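Local coordinates for protein epoxide hydrolase (Aspergillus niger, PDB 3G02) that probably hydrolyses epoxides to diols with an alpha/beta hydrolase fold, here in an enantioselective variant obtained by directed evolution, at residues L82-T90 with I97-E105; C209-C217 with L385-V396. The protein carries 9 engineered substitutions. All coordinates share one frame; numbering follows the deposited sequence.

Contact 1 joins two strands within the plane of one sheet, and contact 2 packs a helix on the surface of that sheet. Contact 1 is a beta hairpin at the edge of the mixed sheet, where 87-90, preceded by a turn, pairs with 97-102. Contact 2 sets an inner strand, 209-214, against the last helix, 382-396. Both are largely buried, and their centres lie about 21 Å apart without touching. Backbone hydrogen bonds and one side-chain bond join the hairpin, whereas strand and helix meet mainly through apolar and ring contacts, while the polar ends of His213, Asn215 and Asp388 are bonded to residues of neighbouring elements, closer to the predicted active site.

Contact 1: residues L82-T90 with I97-E105; sequences LNSFPQFTT and IHFAALFSE
Phe88 and Phe99 face each other as a hydrogen-bonded pair of an antiparallel beta hairpin, the edge element of the sheet in this alpha/beta hydrolase fold. Phe88 N reaches Phe99 O at 2.8 Å, and Phe99 N returns the bond to Phe88 O; Thr90 and Ile97 form a second such pair. Beyond the strand pairing, Ala101 N donates to Pro86 O, carrying the ladder one step farther.

Phe88 can be followed outward. Its CB sits over one face of the Phe99 ring, 3.5 Å from Phe99 CZ, in a CH-pi contact. CG comes next to the Phe99 CE2 and CZ atoms, and CD1 lies 3.5 Å from Phe99 CE2. At the far side of the ring CE1 meets Phe103 CE2 at 3.9 Å, at the edge of the Phe103 ring. With planes 30° apart and centroids 5.5 Å apart, the Phe88 and Phe99 rings are displaced along each other and share little face. Phe99 CG is set between its own backbone N and carbonyl carbon (chi1 59°), which turns the ring toward the partner strand, so that one face receives Phe88 CB, while its edge meets Thr90 CG2.

On the face carrying Gln87, Thr89, His98 and Ala100, a polar pair forms. His98 NE2 gives a fairly straight hydrogen bond to Gln87 OE1 (2.8 Å, 162° at the hydrogen), with the oxygen close to the imidazole plane and the amide turned almost perpendicular to it. Outside the hairpin, His98 ND1 bonds to Ser149 OG, and the ring meets Phe122 edge-to-face. Gln87 NE2 makes a weak bond to Asn83 OD1. With both ring nitrogens engaged, rotation of the buried imidazole is restrained, and the geometry is consistent with a proton on NE2, since the amide oxygen can only accept.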
loop_
_atom_site.group_PDB
_atom_site.type_symbol
_atom_site.label_atom_id
_atom_site.label_comp_id
_atom_site.label_asym_id
_atom_site.label_seq_id
_atom_site.Cartn_x
_atom_site.Cartn_y
_atom_site.Cartn_z
ATOM N N LEU A 82 -20.679 18.653 -13.842
ATOM C CA LEU A 82 -20.870 18.727 -12.391
ATOM C C LEU A 82 -21.912 19.787 -12.034
ATOM O O LEU A 82 -22.823 19.544 -11.238
ATOM C CB LEU A 82 -19.545 19.019 -11.677
ATOM C CG LEU A 82 -18.434 17.965 -11.763
ATOM C CD1 LEU A 82 -17.261 18.366 -10.890
ATOM C CD2 LEU A 82 -18.956 16.612 -11.346
ATOM N N ASN A 83 -21.779 20.952 -12.666
ATOM C CA ASN A 83 -22.632 22.102 -12.387
ATOM C C ASN A 83 -24.005 22.052 -13.062
ATOM O O ASN A 83 -24.809 22.976 -12.902
ATOM C CB ASN A 83 -21.888 23.389 -12.748
ATOM C CG ASN A 83 -20.710 23.658 -11.825
ATOM O OD1 ASN A 83 -20.734 23.293 -10.647
ATOM N ND2 ASN A 83 -19.677 24.301 -12.356
ATOM N N SER A 84 -24.275 20.966 -13.785
ATOM C CA SER A 84 -25.562 20.781 -14.460
ATOM C C SER A 84 -26.684 20.335 -13.521
ATOM O O SER A 84 -27.856 20.377 -13.896
ATOM C CB SER A 84 -25.432 19.808 -15.641
ATOM O OG SER A 84 -25.177 18.482 -15.209
ATOM N N PHE A 85 -26.324 19.903 -12.312
ATOM C CA PHE A 85 -27.299 19.499 -11.302
ATOM C C PHE A 85 -27.215 20.428 -10.097
ATOM O O PHE A 85 -26.162 21.023 -9.857
ATOM C CB PHE A 85 -27.055 18.050 -10.863
ATOM C CG PHE A 85 -27.474 17.032 -11.884
ATOM C CD1 PHE A 85 -28.762 16.503 -11.875
ATOM C CD2 PHE A 85 -26.580 16.604 -12.863
ATOM C CE1 PHE A 85 -29.149 15.562 -12.826
ATOM C CE2 PHE A 85 -26.960 15.661 -13.815
ATOM C CZ PHE A 85 -28.245 15.140 -13.794
ATOM N N PRO A 86 -28.325 20.569 -9.343
ATOM C CA PRO A 86 -28.271 21.395 -8.134
ATOM C C PRO A 86 -27.239 20.861 -7.145
ATOM O O PRO A 86 -27.233 19.666 -6.845
ATOM C CB PRO A 86 -29.684 21.262 -7.547
ATOM C CG PRO A 86 -30.544 20.913 -8.726
ATOM C CD PRO A 86 -29.674 20.012 -9.559
ATOM N N GLN A 87 -26.357 21.746 -6.684
ATOM C CA GLN A 87 -25.408 21.435 -5.613
ATOM C C GLN A 87 -25.499 22.500 -4.537
ATOM O O GLN A 87 -25.769 23.672 -4.828
ATOM C CB GLN A 87 -23.970 21.415 -6.122
ATOM C CG GLN A 87 -23.652 20.418 -7.216
ATOM C CD GLN A 87 -22.239 20.603 -7.710
ATOM O OE1 GLN A 87 -21.303 20.029 -7.160
ATOM N NE2 GLN A 87 -22.068 21.425 -8.738
ATOM N N PHE A 88 -25.247 22.089 -3.298
ATOM C CA PHE A 88 -25.282 22.989 -2.151
ATOM C C PHE A 88 -24.206 22.613 -1.152
ATOM O O PHE A 88 -23.640 21.519 -1.215
ATOM C CB PHE A 88 -26.645 22.917 -1.454
ATOM C CG PHE A 88 -27.818 23.108 -2.374
ATOM C CD1 PHE A 88 -28.385 22.018 -3.032
ATOM C CD2 PHE A 88 -28.361 24.375 -2.575
ATOM C CE1 PHE A 88 -29.471 22.186 -3.885
ATOM C CE2 PHE A 88 -29.450 24.556 -3.424
ATOM C CZ PHE A 88 -30.007 23.461 -4.081
ATOM N N THR A 89 -23.917 23.524 -0.229
ATOM C CA THR A 89 -23.174 23.167 0.974
ATOM C C THR A 89 -23.954 23.605 2.196
ATOM O O THR A 89 -24.710 24.579 2.154
ATOM C CB THR A 89 -21.761 23.793 1.037
ATOM O OG1 THR A 89 -21.855 25.223 1.049
ATOM C CG2 THR A 89 -20.898 23.346 -0.135
ATOM N N THR A 90 -23.775 22.867 3.280
ATOM C CA THR A 90 -24.278 23.286 4.576
ATOM C C THR A 90 -23.237 22.913 5.615
ATOM O O THR A 90 -22.411 22.028 5.380
ATOM C CB THR A 90 -25.658 22.667 4.895
ATOM O OG1 THR A 90 -26.228 23.323 6.036
ATOM C CG2 THR A 90 -25.557 21.168 5.158
ATOM N N ILE A 97 -20.403 20.412 4.479
ATOM C CA ILE A 97 -20.929 19.224 3.816
ATOM C C ILE A 97 -21.554 19.608 2.488
ATOM O O ILE A 97 -22.573 20.297 2.441
ATOM C CB ILE A 97 -21.934 18.442 4.706
ATOM C CG1 ILE A 97 -21.262 18.006 6.020
ATOM C CG2 ILE A 97 -22.522 17.239 3.956
ATOM C CD1 ILE A 97 -19.965 17.193 5.846
ATOM N N HIS A 98 -20.905 19.168 1.416
ATOM C CA HIS A 98 -21.382 19.341 0.058
ATOM C C HIS A 98 -22.412 18.258 -0.277
ATOM O O HIS A 98 -22.316 17.122 0.200
ATOM C CB HIS A 98 -20.184 19.277 -0.899
ATOM C CG HIS A 98 -20.555 19.061 -2.331
ATOM N ND1 HIS A 98 -20.671 17.806 -2.888
ATOM C CD2 HIS A 98 -20.832 19.942 -3.319
ATOM C CE1 HIS A 98 -21.011 17.924 -4.159
ATOM N NE2 HIS A 98 -21.115 19.209 -4.447
ATOM N N PHE A 99 -23.408 18.615 -1.083
ATOM C CA PHE A 99 -24.337 17.620 -1.611
ATOM C C PHE A 99 -24.932 18.058 -2.932
ATOM O O PHE A 99 -25.118 19.249 -3.173
ATOM C CB PHE A 99 -25.444 17.249 -0.602
ATOM C CG PHE A 99 -26.300 18.408 -0.150
ATOM C CD1 PHE A 99 -25.903 19.210 0.917
ATOM C CD2 PHE A 99 -27.528 18.662 -0.759
ATOM C CE1 PHE A 99 -26.702 20.270 1.352
ATOM C CE2 PHE A 99 -28.330 19.720 -0.334
ATOM C CZ PHE A 99 -27.919 20.520 0.724
ATOM N N ALA A 100 -25.189 17.080 -3.799
ATOM C CA ALA A 100 -25.995 17.289 -4.991
ATOM C C ALA A 100 -27.397 16.798 -4.658
ATOM O O ALA A 100 -27.580 15.957 -3.774
ATOM C CB ALA A 100 -25.424 16.514 -6.165
ATOM N N ALA A 101 -28.400 17.326 -5.356
ATOM C CA ALA A 101 -29.773 16.935 -5.063
ATOM C C ALA A 101 -30.724 17.173 -6.217
ATOM O O ALA A 101 -30.534 18.091 -7.007
ATOM C CB ALA A 101 -30.286 17.671 -3.828
ATOM N N LEU A 102 -31.746 16.325 -6.292
ATOM C CA LEU A 102 -32.960 16.654 -7.025
ATOM C C LEU A 102 -34.077 16.678 -5.999
ATOM O O LEU A 102 -34.420 15.646 -5.423
ATOM C CB LEU A 102 -33.271 15.623 -8.114
ATOM C CG LEU A 102 -32.347 15.535 -9.330
ATOM C CD1 LEU A 102 -32.844 14.421 -10.243
ATOM C CD2 LEU A 102 -32.253 16.847 -10.099
ATOM N N PHE A 103 -34.614 17.870 -5.751
ATOM C CA PHE A 103 -35.733 18.023 -4.834
ATOM C C PHE A 103 -37.056 18.062 -5.579
ATOM O O PHE A 103 -37.206 18.783 -6.565
ATOM C CB PHE A 103 -35.585 19.290 -3.990
ATOM C CG PHE A 103 -34.459 19.233 -2.996
ATOM C CD1 PHE A 103 -34.499 18.341 -1.929
ATOM C CD2 PHE A 103 -33.368 20.081 -3.125
ATOM C CE1 PHE A 103 -33.454 18.289 -1.006
ATOM C CE2 PHE A 103 -32.321 20.040 -2.206
ATOM C CZ PHE A 103 -32.368 19.146 -1.147
ATOM N N SER A 104 -38.005 17.271 -5.099
ATOM C CA SER A 104 -39.358 17.299 -5.629
ATOM C C SER A 104 -40.117 18.501 -5.077
ATOM O O SER A 104 -39.788 19.016 -4.004
ATOM C CB SER A 104 -40.082 16.011 -5.264
ATOM O OG SER A 104 -41.409 16.012 -5.764
ATOM N N GLU A 105 -41.119 18.953 -5.826
ATOM C CA GLU A 105 -42.043 19.979 -5.343
ATOM C C GLU A 105 -43.258 19.328 -4.675
ATOM O O GLU A 105 -44.123 20.022 -4.136
ATOM C CB GLU A 105 -42.478 20.906 -6.482
ATOM C CG GLU A 105 -41.431 21.940 -6.891
ATOM C CD GLU A 105 -41.804 22.710 -8.151
ATOM O OE1 GLU A 105 -43.001 22.730 -8.520
ATOM O OE2 GLU A 105 -40.898 23.303 -8.774
#

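Contact 2: residues C209-C217 with L385-V396; sequences CKAVHLNFC and LKTDLTAFVEQV. Engineered in segment 209-217: Phe216 (natural residue Leu).
Phe392 of helix 385-396 packs on His213 and Ala211 of strand 209-214, part of a helix-on-sheet layer of the alpha/beta hydrolase fold. The two elements run nearly antiparallel, their axes 9.7 Å apart. Phe392 holds CG trans to its backbone N (chi1 174°), which directs the ring at the strand: CD2 lies 3.7 Å from His213 CB, which stands over the ring face in a CH-pi contact, and CZ approaches Val212 O at 3.4 Å. Ala211 CB rests on both Phe392 CZ and Val396 CG2, 3.9 Å from each.

His213 has the same first rotamer (chi1 176°), extending its imidazole alongside the helix. That ring lies oblique to Phe392, with the planes at 54°, and Asp388 CB comes near NE2. Its nitrogens are held by residues of neighbouring strands, ND1 by Gln190 OE1 and NE2 by Ser344 OG. The Ser344 hydroxyl also bonds Asp388 OD2, which His370 NE2 grips too, so the serine links strand and helix.

Asn215 ND2 also bonds Gln190 OE1; the side chain of Asn215 lies about 6 Å from that of His375, the predicted proton donor. Leu385 CD1 closes this end, 4.1 Å from Asn215 CB and 3.9 Å from His213 CE1 at the imidazole edge.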
loop_
_atom_site.group_PDB
_atom_site.type_symbol
_atom_site.label_atom_id
_atom_site.label_comp_id
_atom_site.label_asym_id
_atom_site.label_seq_id
_atom_site.Cartn_x
_atom_site.Cartn_y
_atom_site.Cartn_z
ATOM N N CYS A 209 -34.177 7.194 10.003
ATOM C CA CYS A 209 -33.934 6.253 8.913
ATOM C C CYS A 209 -34.963 5.133 8.986
ATOM O O CYS A 209 -34.992 4.383 9.958
ATOM C CB CYS A 209 -32.518 5.683 8.993
ATOM S SG CYS A 209 -32.150 4.496 7.682
ATOM N N LYS A 210 -35.800 5.019 7.955
ATOM C CA LYS A 210 -36.932 4.083 7.987
ATOM C C LYS A 210 -36.704 2.787 7.206
ATOM O O LYS A 210 -37.355 1.774 7.473
ATOM C CB LYS A 210 -38.216 4.769 7.500
ATOM C CG LYS A 210 -38.582 6.054 8.236
ATOM C CD LYS A 210 -38.932 5.807 9.699
ATOM C CE LYS A 210 -39.231 7.114 10.410
ATOM N NZ LYS A 210 -39.544 6.910 11.854
ATOM N N ALA A 211 -35.785 2.829 6.244
ATOM C CA ALA A 211 -35.473 1.677 5.404
ATOM C C ALA A 211 -34.095 1.840 4.775
ATOM O O ALA A 211 -33.615 2.964 4.604
ATOM C CB ALA A 211 -36.538 1.495 4.315
ATOM N N VAL A 212 -33.471 0.711 4.448
ATOM C CA VAL A 212 -32.126 0.708 3.867
ATOM C C VAL A 212 -32.057 -0.220 2.654
ATOM O O VAL A 212 -32.421 -1.391 2.739
ATOM C CB VAL A 212 -31.049 0.280 4.907
ATOM C CG1 VAL A 212 -29.651 0.340 4.303
ATOM C CG2 VAL A 212 -31.099 1.168 6.137
ATOM N N HIS A 213 -31.586 0.320 1.530
ATOM C CA HIS A 213 -31.266 -0.485 0.357
ATOM C C HIS A 213 -29.761 -0.431 0.116
ATOM O O HIS A 213 -29.174 0.656 0.067
ATOM C CB HIS A 213 -32.011 0.004 -0.885
ATOM C CG HIS A 213 -31.631 -0.728 -2.134
ATOM N ND1 HIS A 213 -30.517 -0.400 -2.880
ATOM C CD2 HIS A 213 -32.209 -1.777 -2.764
ATOM C CE1 HIS A 213 -30.427 -1.216 -3.914
ATOM N NE2 HIS A 213 -31.442 -2.062 -3.868
ATOM N N LEU A 214 -29.151 -1.605 -0.036
ATOM C CA LEU A 214 -27.709 -1.716 -0.280
ATOM C C LEU A 214 -27.402 -2.469 -1.566
ATOM O O LEU A 214 -28.155 -3.350 -1.974
ATOM C CB LEU A 214 -27.020 -2.436 0.883
ATOM C CG LEU A 214 -27.224 -1.928 2.312
ATOM C CD1 LEU A 214 -26.433 -2.804 3.279
ATOM C CD2 LEU A 214 -26.827 -0.467 2.452
ATOM N N ASN A 215 -26.285 -2.122 -2.204
ATOM C CA ASN A 215 -25.752 -2.942 -3.295
ATOM C C ASN A 215 -24.369 -3.511 -2.965
ATOM O O ASN A 215 -23.626 -3.930 -3.857
ATOM C CB ASN A 215 -25.744 -2.189 -4.634
ATOM C CG ASN A 215 -24.858 -0.960 -4.613
ATOM O OD1 ASN A 215 -23.711 -0.998 -5.060
ATOM N ND2 ASN A 215 -25.385 0.136 -4.096
ATOM N N PHE A 216 -24.046 -3.534 -1.673
ATOM C CA PHE A 216 -22.759 -4.013 -1.193
ATOM C C PHE A 216 -22.899 -4.419 0.263
ATOM O O PHE A 216 -23.517 -3.699 1.046
ATOM C CB PHE A 216 -21.724 -2.887 -1.321
ATOM C CG PHE A 216 -20.313 -3.304 -0.999
ATOM C CD1 PHE A 216 -19.467 -3.768 -2.004
ATOM C CD2 PHE A 216 -19.822 -3.202 0.300
ATOM C CE1 PHE A 216 -18.154 -4.144 -1.711
ATOM C CE2 PHE A 216 -18.514 -3.583 0.598
ATOM C CZ PHE A 216 -17.679 -4.047 -0.411
ATOM N N CYS A 217 -22.336 -5.571 0.616
ATOM C CA CYS A 217 -22.279 -6.006 2.011
ATOM C C CYS A 217 -20.893 -6.544 2.335
ATOM O O CYS A 217 -20.397 -7.438 1.656
ATOM C CB CYS A 217 -23.351 -7.058 2.313
ATOM S SG CYS A 217 -23.387 -7.564 4.064
ATOM N N LEU A 385 -29.862 -0.179 -11.074
ATOM C CA LEU A 385 -29.850 0.264 -9.685
ATOM C C LEU A 385 -31.025 1.200 -9.388
ATOM O O LEU A 385 -31.688 1.063 -8.357
ATOM C CB LEU A 385 -28.507 0.916 -9.327
ATOM C CG LEU A 385 -28.279 1.195 -7.831
ATOM C CD1 LEU A 385 -28.311 -0.097 -7.000
ATOM C CD2 LEU A 385 -26.978 1.953 -7.599
ATOM N N LYS A 386 -31.284 2.134 -10.303
ATOM C CA LYS A 386 -32.432 3.037 -10.191
ATOM C C LYS A 386 -33.750 2.269 -10.127
ATOM O O LYS A 386 -34.600 2.557 -9.285
ATOM C CB LYS A 386 -32.459 4.023 -11.361
ATOM C CG LYS A 386 -33.707 4.889 -11.418
ATOM C CD LYS A 386 -33.588 5.946 -12.487
ATOM C CE LYS A 386 -34.942 6.564 -12.801
ATOM N NZ LYS A 386 -35.858 5.570 -13.429
ATOM N N THR A 387 -33.914 1.301 -11.024
ATOM C CA THR A 387 -35.133 0.498 -11.078
ATOM C C THR A 387 -35.336 -0.293 -9.789
ATOM O O THR A 387 -36.448 -0.342 -9.257
ATOM C CB THR A 387 -35.125 -0.430 -12.314
ATOM O OG1 THR A 387 -35.166 0.377 -13.499
ATOM C CG2 THR A 387 -36.322 -1.381 -12.317
ATOM N N ASP A 388 -34.259 -0.894 -9.282
ATOM C CA ASP A 388 -34.314 -1.629 -8.016
ATOM C C ASP A 388 -34.690 -0.725 -6.852
ATOM O O ASP A 388 -35.555 -1.075 -6.048
ATOM C CB ASP A 388 -32.975 -2.301 -7.715
ATOM C CG ASP A 388 -32.692 -3.485 -8.616
ATOM O OD1 ASP A 388 -33.506 -3.777 -9.525
ATOM O OD2 ASP A 388 -31.636 -4.122 -8.412
ATOM N N LEU A 389 -34.046 0.438 -6.767
ATOM C CA LEU A 389 -34.330 1.388 -5.690
ATOM C C LEU A 389 -35.789 1.817 -5.718
ATOM O O LEU A 389 -36.454 1.816 -4.682
ATOM C CB LEU A 389 -33.414 2.617 -5.756
ATOM C CG LEU A 389 -33.682 3.740 -4.739
ATOM C CD1 LEU A 389 -33.478 3.267 -3.292
ATOM C CD2 LEU A 389 -32.824 4.966 -5.038
ATOM N N THR A 390 -36.274 2.172 -6.906
ATOM C CA THR A 390 -37.661 2.606 -7.085
ATOM C C THR A 390 -38.635 1.515 -6.642
ATOM O O THR A 390 -39.580 1.790 -5.898
ATOM C CB THR A 390 -37.936 3.006 -8.544
ATOM O OG1 THR A 390 -37.061 4.075 -8.917
ATOM C CG2 THR A 390 -39.376 3.469 -8.709
ATOM N N ALA A 391 -38.390 0.283 -7.082
ATOM C CA ALA A 391 -39.221 -0.860 -6.691
ATOM C C ALA A 391 -39.191 -1.089 -5.180
ATOM O O ALA A 391 -40.223 -1.395 -4.571
ATOM C CB ALA A 391 -38.792 -2.113 -7.437
ATOM N N PHE A 392 -38.015 -0.925 -4.577
ATOM C CA PHE A 392 -37.849 -1.097 -3.134
ATOM C C PHE A 392 -38.675 -0.075 -2.351
ATOM O O PHE A 392 -39.379 -0.439 -1.405
ATOM C CB PHE A 392 -36.364 -1.011 -2.753
ATOM C CG PHE A 392 -36.107 -1.039 -1.267
ATOM C CD1 PHE A 392 -36.263 -2.215 -0.538
ATOM C CD2 PHE A 392 -35.697 0.113 -0.600
ATOM C CE1 PHE A 392 -36.022 -2.241 0.835
ATOM C CE2 PHE A 392 -35.456 0.098 0.769
ATOM C CZ PHE A 392 -35.617 -1.081 1.487
ATOM N N VAL A 393 -38.594 1.192 -2.754
ATOM C CA VAL A 393 -39.338 2.270 -2.098
ATOM C C VAL A 393 -40.844 2.034 -2.226
ATOM O O VAL A 393 -41.582 2.153 -1.247
ATOM C CB VAL A 393 -38.962 3.669 -2.657
ATOM C CG1 VAL A 393 -39.794 4.756 -1.989
ATOM C CG2 VAL A 393 -37.472 3.952 -2.464
ATOM N N GLU A 394 -41.286 1.680 -3.433
ATOM C CA GLU A 394 -42.699 1.384 -3.686
ATOM C C GLU A 394 -43.219 0.264 -2.787
ATOM O O GLU A 394 -44.356 0.320 -2.312
ATOM C CB GLU A 394 -42.925 1.037 -5.161
ATOM C CG GLU A 394 -42.852 2.240 -6.094
ATOM C CD GLU A 394 -42.917 1.865 -7.566
ATOM O OE1 GLU A 394 -42.929 0.655 -7.889
ATOM O OE2 GLU A 394 -42.949 2.787 -8.409
ATOM N N GLN A 395 -42.378 -0.739 -2.544
ATOM C CA GLN A 395 -42.741 -1.879 -1.707
ATOM C C GLN A 395 -42.854 -1.524 -0.223
ATOM O O GLN A 395 -43.797 -1.960 0.445
ATOM C CB GLN A 395 -41.745 -3.031 -1.901
ATOM C CG GLN A 395 -42.086 -4.291 -1.108
ATOM C CD GLN A 395 -41.040 -5.383 -1.223
ATOM O OE1 GLN A 395 -40.627 -5.964 -0.220
ATOM N NE2 GLN A 395 -40.614 -5.675 -2.448
ATOM N N VAL A 396 -41.911 -0.731 0.285
ATOM C CA VAL A 396 -41.746 -0.582 1.739
ATOM C C VAL A 396 -42.217 0.740 2.369
ATOM O O VAL A 396 -42.409 0.802 3.584
ATOM C CB VAL A 396 -40.282 -0.893 2.203
ATOM C CG1 VAL A 396 -39.789 -2.219 1.628
ATOM C CG2 VAL A 396 -39.324 0.245 1.840
#